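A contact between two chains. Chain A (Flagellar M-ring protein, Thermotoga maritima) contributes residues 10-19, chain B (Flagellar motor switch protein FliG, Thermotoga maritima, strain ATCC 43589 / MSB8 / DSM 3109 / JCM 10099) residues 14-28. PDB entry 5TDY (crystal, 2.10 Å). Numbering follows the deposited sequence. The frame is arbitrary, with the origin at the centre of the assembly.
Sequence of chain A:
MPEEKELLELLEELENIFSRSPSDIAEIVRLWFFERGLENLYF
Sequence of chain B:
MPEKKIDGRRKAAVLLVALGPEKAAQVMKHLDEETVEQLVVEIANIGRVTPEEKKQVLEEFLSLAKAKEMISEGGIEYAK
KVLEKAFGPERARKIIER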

ATOM      1  N   LEU A  10      -7.512   3.641  -0.065  1.00 20.58           N
ATOM      2  CA  LEU A  10      -6.316   2.809  -0.147  1.00 21.46           C
ATOM      3  C   LEU A  10      -6.499   1.510   0.625  1.00 17.91           C
ATOM      4  O   LEU A  10      -6.110   0.437   0.152  1.00 18.58           O
ATOM      5  CB  LEU A  10      -5.107   3.576   0.382  1.00 18.30           C
ATOM      6  CG  LEU A  10      -4.657   4.798  -0.414  1.00 22.30           C
ATOM      7  CD1 LEU A  10      -3.715   5.639   0.430  1.00 17.78           C
ATOM      8  CD2 LEU A  10      -3.973   4.353  -1.695  1.00 17.84           C
ATOM      9  N   LEU A  11      -7.094   1.583   1.820  1.00 21.76           N
ATOM     10  CA  LEU A  11      -7.330   0.367   2.592  1.00 20.57           C
ATOM     11  C   LEU A  11      -8.281  -0.581   1.871  1.00 24.27           C
ATOM     12  O   LEU A  11      -8.111  -1.806   1.946  1.00 18.94           O
ATOM     13  CB  LEU A  11      -7.865   0.724   3.981  1.00 20.39           C
ATOM     14  CG  LEU A  11      -6.801   1.412   4.842  1.00 22.28           C
ATOM     15  CD1 LEU A  11      -7.394   2.062   6.065  1.00 20.70           C
ATOM     16  CD2 LEU A  11      -5.688   0.428   5.217  1.00 16.40           C
ATOM     17  N   GLU A  12      -9.272  -0.048   1.151  1.00 22.40           N
ATOM     18  CA  GLU A  12     -10.186  -0.930   0.426  1.00 21.59           C
ATOM     19  C   GLU A  12      -9.456  -1.692  -0.670  1.00 22.33           C
ATOM     20  O   GLU A  12      -9.628  -2.911  -0.810  1.00 21.06           O
ATOM     21  CB  GLU A  12     -11.369  -0.144  -0.159  1.00 27.10           C
ATOM     22  CG  GLU A  12     -12.148  -0.963  -1.191  1.00 38.93           C
ATOM     23  CD  GLU A  12     -13.463  -0.346  -1.602  1.00 50.34           C
ATOM     24  OE1 GLU A  12     -14.311  -1.106  -2.122  1.00 56.88           O
ATOM     25  OE2 GLU A  12     -13.638   0.879  -1.419  1.00 57.20           O
ATOM     26  N   GLU A  13      -8.604  -0.998  -1.441  1.00 20.53           N
ATOM     27  CA  GLU A  13      -7.768  -1.683  -2.424  1.00 22.95           C
ATOM     28  C   GLU A  13      -6.884  -2.738  -1.768  1.00 15.82           C
ATOM     29  O   GLU A  13      -6.704  -3.828  -2.314  1.00 19.58           O
ATOM     30  CB  GLU A  13      -6.892  -0.683  -3.179  1.00 22.11           C
ATOM     31  CG  GLU A  13      -7.651   0.347  -3.992  1.00 36.53           C
ATOM     32  CD  GLU A  13      -7.213   0.376  -5.446  1.00 43.32           C
ATOM     33  OE1 GLU A  13      -6.212  -0.299  -5.791  1.00 44.23           O
ATOM     34  OE2 GLU A  13      -7.867   1.081  -6.245  1.00 54.90           O
ATOM     35  N   LEU A  14      -6.274  -2.410  -0.626  1.00 16.95           N
ATOM     36  CA  LEU A  14      -5.466  -3.398   0.084  1.00 17.47           C
ATOM     37  C   LEU A  14      -6.304  -4.616   0.449  1.00 14.58           C
ATOM     38  O   LEU A  14      -5.892  -5.761   0.223  1.00 15.84           O
ATOM     39  CB  LEU A  14      -4.853  -2.779   1.343  1.00 18.27           C
ATOM     40  CG  LEU A  14      -4.122  -3.745   2.289  1.00 19.36           C
ATOM     41  CD1 LEU A  14      -2.941  -4.375   1.568  1.00 14.55           C
ATOM     42  CD2 LEU A  14      -3.656  -3.014   3.545  1.00 14.54           C
ATOM     43  N   GLU A  15      -7.493  -4.377   1.006  1.00 17.76           N
ATOM     44  CA  GLU A  15      -8.402  -5.465   1.351  1.00 18.40           C
ATOM     45  C   GLU A  15      -8.712  -6.328   0.133  1.00 21.53           C
ATOM     46  O   GLU A  15      -8.651  -7.561   0.201  1.00 21.70           O
ATOM     47  CB  GLU A  15      -9.688  -4.887   1.947  1.00 21.43           C
ATOM     48  CG  GLU A  15      -9.581  -4.442   3.400  1.00 31.23           C
ATOM     49  CD  GLU A  15     -10.930  -4.011   3.976  1.00 43.77           C
ATOM     50  OE1 GLU A  15     -11.891  -3.825   3.190  1.00 38.24           O
ATOM     51  OE2 GLU A  15     -11.021  -3.864   5.215  1.00 45.14           O
ATOM     52  N   ASN A  16      -9.005  -5.696  -0.989  1.00 21.19           N
ATOM     53  CA  ASN A  16      -9.314  -6.393  -2.198  1.00 21.47           C
ATOM     54  C   ASN A  16      -8.141  -7.300  -2.644  1.00 21.47           C
ATOM     55  O   ASN A  16      -8.340  -8.380  -3.032  1.00 23.04           O
ATOM     56  CB  ASN A  16      -9.764  -5.407  -3.255  1.00 24.02           C
ATOM     57  CG  ASN A  16     -11.221  -4.975  -3.076  1.00 32.73           C
ATOM     58  OD1 ASN A  16     -11.661  -4.597  -2.030  1.00 42.47           O
ATOM     59  ND2 ASN A  16     -11.953  -5.066  -4.113  1.00 48.08           N
ATOM     60  N   ILE A  17      -6.931  -6.808  -2.549  1.00 18.45           N
ATOM     61  CA  ILE A  17      -5.773  -7.575  -2.874  1.00 20.78           C
ATOM     62  C   ILE A  17      -5.629  -8.791  -1.960  1.00 20.44           C
ATOM     63  O   ILE A  17      -5.297  -9.831  -2.417  1.00 17.83           O
ATOM     64  CB  ILE A  17      -4.514  -6.706  -2.932  1.00 22.83           C
ATOM     65  CG1 ILE A  17      -4.589  -5.829  -4.163  1.00 26.67           C
ATOM     66  CG2 ILE A  17      -3.275  -7.557  -3.037  1.00 16.97           C
ATOM     67  CD1 ILE A  17      -3.491  -4.828  -4.291  1.00 24.53           C
ATOM     68  N   PHE A  18      -5.899  -8.607  -0.685  1.00 18.61           N
ATOM     69  CA  PHE A  18      -5.824  -9.678   0.267  1.00 17.42           C
ATOM     70  C   PHE A  18      -6.794 -10.783  -0.061  1.00 17.69           C
ATOM     71  O   PHE A  18      -6.411 -11.898  -0.119  1.00 16.87           O
ATOM     72  CB  PHE A  18      -5.931  -9.202   1.708  1.00 17.34           C
ATOM     73  CG  PHE A  18      -5.963 -10.315   2.718  1.00 19.04           C
ATOM     74  CD1 PHE A  18      -4.829 -10.756   3.336  1.00 17.24           C
ATOM     75  CD2 PHE A  18      -7.123 -10.932   3.019  1.00 18.36           C
ATOM     76  CE1 PHE A  18      -4.875 -11.775   4.255  1.00 14.06           C
ATOM     77  CE2 PHE A  18      -7.175 -11.947   3.934  1.00 19.49           C
ATOM     78  CZ  PHE A  18      -6.032 -12.374   4.548  1.00 15.62           C
ATOM     79  N   SER A  19      -8.018 -10.428  -0.386  1.00 19.98           N
ATOM     80  CA  SER A  19      -8.991 -11.476  -0.672  1.00 21.84           C
ATOM     81  C   SER A  19      -8.679 -12.202  -1.974  1.00 24.03           C
ATOM     82  O   SER A  19      -9.137 -13.329  -2.170  1.00 29.16           O
ATOM     83  CB  SER A  19     -10.404 -10.897  -0.718  1.00 27.17           C
ATOM     84  OG  SER A  19     -10.505  -9.929  -1.742  1.00 36.85           O
TER
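Chain B 14-28: VLLVALGPEKAAQVM

A helix-turn-helix of FliG (chain B) packs against one face of a single M-ring protein helix (chain A) in a small, apolar contact, with no hydrogen bond crossing between the two stretches and 406 Å² buried, both sides summed. Chain A is helical throughout residues 10-19, each amide from A:Leu14 to A:Ser19 bonding to the carbonyl four residues earlier. Chain B enters as a helix at B:Val14, turns at B:Gly20 and leaves in a second helix that starts at B:Pro21. The turn has B:Gly20 at phi 82° and psi 161°, angles at which a CB would be jammed against the preceding carbonyl oxygen; B:Gly20 also occupies the N-cap position of the second helix, and its O accepts from B:Ala24 N at 2.9 Å.

The two chain B helices meet chain A at different angles. The first runs nearly perpendicular to it, with a signed crossing angle of -88° and a closest axial approach of 11.5 Å; the second runs obliquely in the same general sense, at 44° and 11.8 Å. Such wide spacing leaves the side chains to bridge the gap. The nearest CA pairs are A:Leu11 with B:Ala18 at 8.1 Å and A:Phe18 with B:Lys23 at 7.8 Å, one pair for each chain B helix.

A:Leu11, A:Leu14 and A:Phe18, spaced three and four residues apart, carry the contact along one side of the chain A helix. At its start, A:Leu11 CD2 lies 4.3 Å from B:Ala18 O. A:Leu14, chi1 t and chi2 p, points toward chain B and packs against two leucines of the first helix: its CD1 is 4.2 Å from B:Leu15 CD1, and its CD2 is 3.8 Å from B:Leu19 CD2.

A:Phe18 loses the largest area, 106 Å², and reaches the second helix with chi1 t. B:Lys23 covers one face of its ring: B:Lys23 CG stands 3.9 Å from the centroid of the A:Phe18 ring, 14° off the normal, a CH-pi contact made by the aliphatic part of the lysine. The ring also approaches the backbone, with A:Phe18 CE1 3.4 Å from B:Lys23 O, a carbonyl already engaged by B:Val27 N at 3.0 Å. At the ring edge, A:Phe18 CD1 is 4.0 Å from B:Val27 CG2. B:Gln26 adds its CG 3.8 Å from A:Phe18 CZ, while the end of that side chain leads away.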

ATOM      1  N   VAL B  14       4.856  -1.428   8.603  1.00 11.97           N
ATOM      2  CA  VAL B  14       3.694  -0.556   8.487  1.00 11.63           C
ATOM      3  C   VAL B  14       2.576  -1.263   7.727  1.00 13.89           C
ATOM      4  O   VAL B  14       1.397  -1.179   8.105  1.00 11.41           O
ATOM      5  CB  VAL B  14       4.088   0.784   7.831  1.00 14.40           C
ATOM      6  CG1 VAL B  14       2.838   1.602   7.443  1.00 13.91           C
ATOM      7  CG2 VAL B  14       4.998   1.603   8.775  1.00 15.39           C
ATOM      8  N   LEU B  15       2.925  -2.006   6.671  1.00 10.96           N
ATOM      9  CA  LEU B  15       1.893  -2.684   5.897  1.00 15.14           C
ATOM     10  C   LEU B  15       1.187  -3.733   6.739  1.00 14.96           C
ATOM     11  O   LEU B  15      -0.051  -3.821   6.730  1.00 10.99           O
ATOM     12  CB  LEU B  15       2.494  -3.321   4.636  1.00 17.90           C
ATOM     13  CG  LEU B  15       1.541  -3.961   3.616  1.00 17.38           C
ATOM     14  CD1 LEU B  15       0.711  -2.887   2.938  1.00 15.74           C
ATOM     15  CD2 LEU B  15       2.320  -4.745   2.581  1.00 17.72           C
ATOM     16  N   LEU B  16       1.953  -4.533   7.492  1.00 10.82           N
ATOM     17  CA  LEU B  16       1.320  -5.585   8.282  1.00 11.51           C
ATOM     18  C   LEU B  16       0.495  -5.005   9.426  1.00 10.07           C
ATOM     19  O   LEU B  16      -0.541  -5.566   9.789  1.00 13.70           O
ATOM     20  CB  LEU B  16       2.374  -6.566   8.801  1.00 12.60           C
ATOM     21  CG  LEU B  16       3.057  -7.374   7.683  1.00 11.19           C
ATOM     22  CD1 LEU B  16       4.254  -8.109   8.235  1.00 14.51           C
ATOM     23  CD2 LEU B  16       2.064  -8.357   7.024  1.00 10.60           C
ATOM     24  N   VAL B  17       0.941  -3.903  10.034  1.00 11.30           N
ATOM     25  CA  VAL B  17       0.111  -3.264  11.052  1.00 10.01           C
ATOM     26  C   VAL B  17      -1.193  -2.781  10.432  1.00 12.21           C
ATOM     27  O   VAL B  17      -2.276  -2.985  10.991  1.00 12.20           O
ATOM     28  CB  VAL B  17       0.882  -2.130  11.749  1.00 12.05           C
ATOM     29  CG1 VAL B  17      -0.073  -1.190  12.497  1.00 16.18           C
ATOM     30  CG2 VAL B  17       1.911  -2.714  12.744  1.00 10.18           C
ATOM     31  N   ALA B  18      -1.114  -2.191   9.239  1.00 11.17           N
ATOM     32  CA  ALA B  18      -2.303  -1.686   8.549  1.00 15.24           C
ATOM     33  C   ALA B  18      -3.276  -2.796   8.192  1.00 15.54           C
ATOM     34  O   ALA B  18      -4.486  -2.555   8.087  1.00 13.62           O
ATOM     35  CB  ALA B  18      -1.891  -0.937   7.275  1.00 16.08           C
ATOM     36  N   LEU B  19      -2.772  -4.009   7.964  1.00 14.60           N
ATOM     37  CA  LEU B  19      -3.660  -5.116   7.658  1.00 13.52           C
ATOM     38  C   LEU B  19      -4.454  -5.566   8.883  1.00 14.78           C
ATOM     39  O   LEU B  19      -5.538  -6.135   8.731  1.00 13.49           O
ATOM     40  CB  LEU B  19      -2.848  -6.279   7.076  1.00 12.90           C
ATOM     41  CG  LEU B  19      -2.584  -6.221   5.563  1.00 18.72           C
ATOM     42  CD1 LEU B  19      -1.423  -7.127   5.172  1.00 13.94           C
ATOM     43  CD2 LEU B  19      -3.822  -6.590   4.779  1.00 13.70           C
ATOM     44  N   GLY B  20      -3.967  -5.291  10.091  1.00 15.70           N
ATOM     45  CA  GLY B  20      -4.605  -5.810  11.279  1.00 16.44           C
ATOM     46  C   GLY B  20      -4.167  -7.238  11.532  1.00 17.44           C
ATOM     47  O   GLY B  20      -3.662  -7.920  10.635  1.00 18.22           O
ATOM     48  N   PRO B  21      -4.349  -7.715  12.768  1.00 16.14           N
ATOM     49  CA  PRO B  21      -3.720  -8.991  13.161  1.00 14.49           C
ATOM     50  C   PRO B  21      -4.221 -10.222  12.416  1.00 12.93           C
ATOM     51  O   PRO B  21      -3.413 -11.111  12.119  1.00 11.42           O
ATOM     52  CB  PRO B  21      -4.038  -9.076  14.664  1.00 15.05           C
ATOM     53  CG  PRO B  21      -4.139  -7.645  15.089  1.00 17.69           C
ATOM     54  CD  PRO B  21      -4.790  -6.926  13.933  1.00 13.87           C
ATOM     55  N   GLU B  22      -5.526 -10.345  12.145  1.00 12.94           N
ATOM     56  CA  GLU B  22      -6.001 -11.571  11.503  1.00 11.77           C
ATOM     57  C   GLU B  22      -5.495 -11.691  10.072  1.00 14.98           C
ATOM     58  O   GLU B  22      -5.156 -12.793   9.622  1.00 13.09           O
ATOM     59  CB  GLU B  22      -7.530 -11.642  11.541  1.00 12.85           C
ATOM     60  CG  GLU B  22      -8.034 -12.050  12.922  1.00 12.84           C
ATOM     61  CD  GLU B  22      -9.538 -11.981  13.040  1.00 24.38           C
ATOM     62  OE1 GLU B  22     -10.204 -11.606  12.042  1.00 23.44           O
ATOM     63  OE2 GLU B  22     -10.051 -12.310  14.134  1.00 31.05           O
ATOM     64  N   LYS B  23      -5.446 -10.580   9.330  1.00 13.15           N
ATOM     65  CA  LYS B  23      -4.964 -10.667   7.955  1.00 11.19           C
ATOM     66  C   LYS B  23      -3.446 -10.708   7.896  1.00 12.54           C
ATOM     67  O   LYS B  23      -2.880 -11.393   7.032  1.00 11.57           O
ATOM     68  CB  LYS B  23      -5.504  -9.497   7.127  1.00 13.68           C
ATOM     69  CG  LYS B  23      -7.024  -9.550   6.885  1.00 15.42           C
ATOM     70  CD  LYS B  23      -7.480  -8.420   5.993  1.00 21.65           C
ATOM     71  CE  LYS B  23      -8.954  -8.114   6.206  1.00 29.40           C
ATOM     72  NZ  LYS B  23      -9.179  -7.606   7.593  1.00 32.05           N
ATOM     73  N   ALA B  24      -2.773  -9.987   8.803  1.00 11.14           N
ATOM     74  CA  ALA B  24      -1.318 -10.050   8.851  1.00 12.56           C
ATOM     75  C   ALA B  24      -0.842 -11.470   9.132  1.00 11.63           C
ATOM     76  O   ALA B  24       0.095 -11.948   8.490  1.00 12.27           O
ATOM     77  CB  ALA B  24      -0.774  -9.066   9.893  1.00  9.97           C
ATOM     78  N   ALA B  25      -1.494 -12.168  10.073  1.00 12.57           N
ATOM     79  CA  ALA B  25      -1.089 -13.531  10.408  1.00 10.74           C
ATOM     80  C   ALA B  25      -1.230 -14.457   9.209  1.00 10.65           C
ATOM     81  O   ALA B  25      -0.386 -15.331   8.995  1.00 12.45           O
ATOM     82  CB  ALA B  25      -1.909 -14.063  11.585  1.00 11.90           C
ATOM     83  N   GLN B  26      -2.287 -14.274   8.409  1.00 12.07           N
ATOM     84  CA  GLN B  26      -2.456 -15.080   7.202  1.00 13.37           C
ATOM     85  C   GLN B  26      -1.359 -14.785   6.177  1.00 17.81           C
ATOM     86  O   GLN B  26      -0.804 -15.715   5.570  1.00 16.24           O
ATOM     87  CB  GLN B  26      -3.846 -14.841   6.610  1.00 17.05           C
ATOM     88  CG  GLN B  26      -4.122 -15.528   5.245  1.00 20.19           C
ATOM     89  CD  GLN B  26      -4.102 -17.054   5.294  1.00 25.48           C
ATOM     90  OE1 GLN B  26      -4.245 -17.669   6.359  1.00 23.99           O
ATOM     91  NE2 GLN B  26      -3.927 -17.671   4.130  1.00 21.34           N
ATOM     92  N   VAL B  27      -1.014 -13.509   5.986  1.00 12.59           N
ATOM     93  CA  VAL B  27       0.100 -13.173   5.092  1.00 12.92           C
ATOM     94  C   VAL B  27       1.389 -13.838   5.565  1.00 13.00           C
ATOM     95  O   VAL B  27       2.146 -14.408   4.765  1.00 13.69           O
ATOM     96  CB  VAL B  27       0.267 -11.646   4.985  1.00 13.58           C
ATOM     97  CG1 VAL B  27       1.595 -11.288   4.304  1.00 13.43           C
ATOM     98  CG2 VAL B  27      -0.897 -11.028   4.234  1.00 10.83           C
HETATM   99  N   MSE B  28       1.645 -13.816   6.866  1.00 15.31           N
HETATM  100  CA  MSE B  28       2.919 -14.326   7.374  1.00 14.72           C
HETATM  101  C   MSE B  28       3.131 -15.836   7.259  1.00 16.63           C
HETATM  102  O   MSE B  28       4.273 -16.319   7.292  1.00 14.16           O
HETATM  103  CB  MSE B  28       3.080 -13.900   8.815  1.00 17.02           C
HETATM  104  CG  MSE B  28       3.837 -12.576   8.881  1.00 26.95           C
HETATM  105 SE   MSE B  28       3.511 -11.705  10.540  1.00 66.58          SE
HETATM  106  CE  MSE B  28       5.315 -11.111  10.927  1.00 36.55           C
TER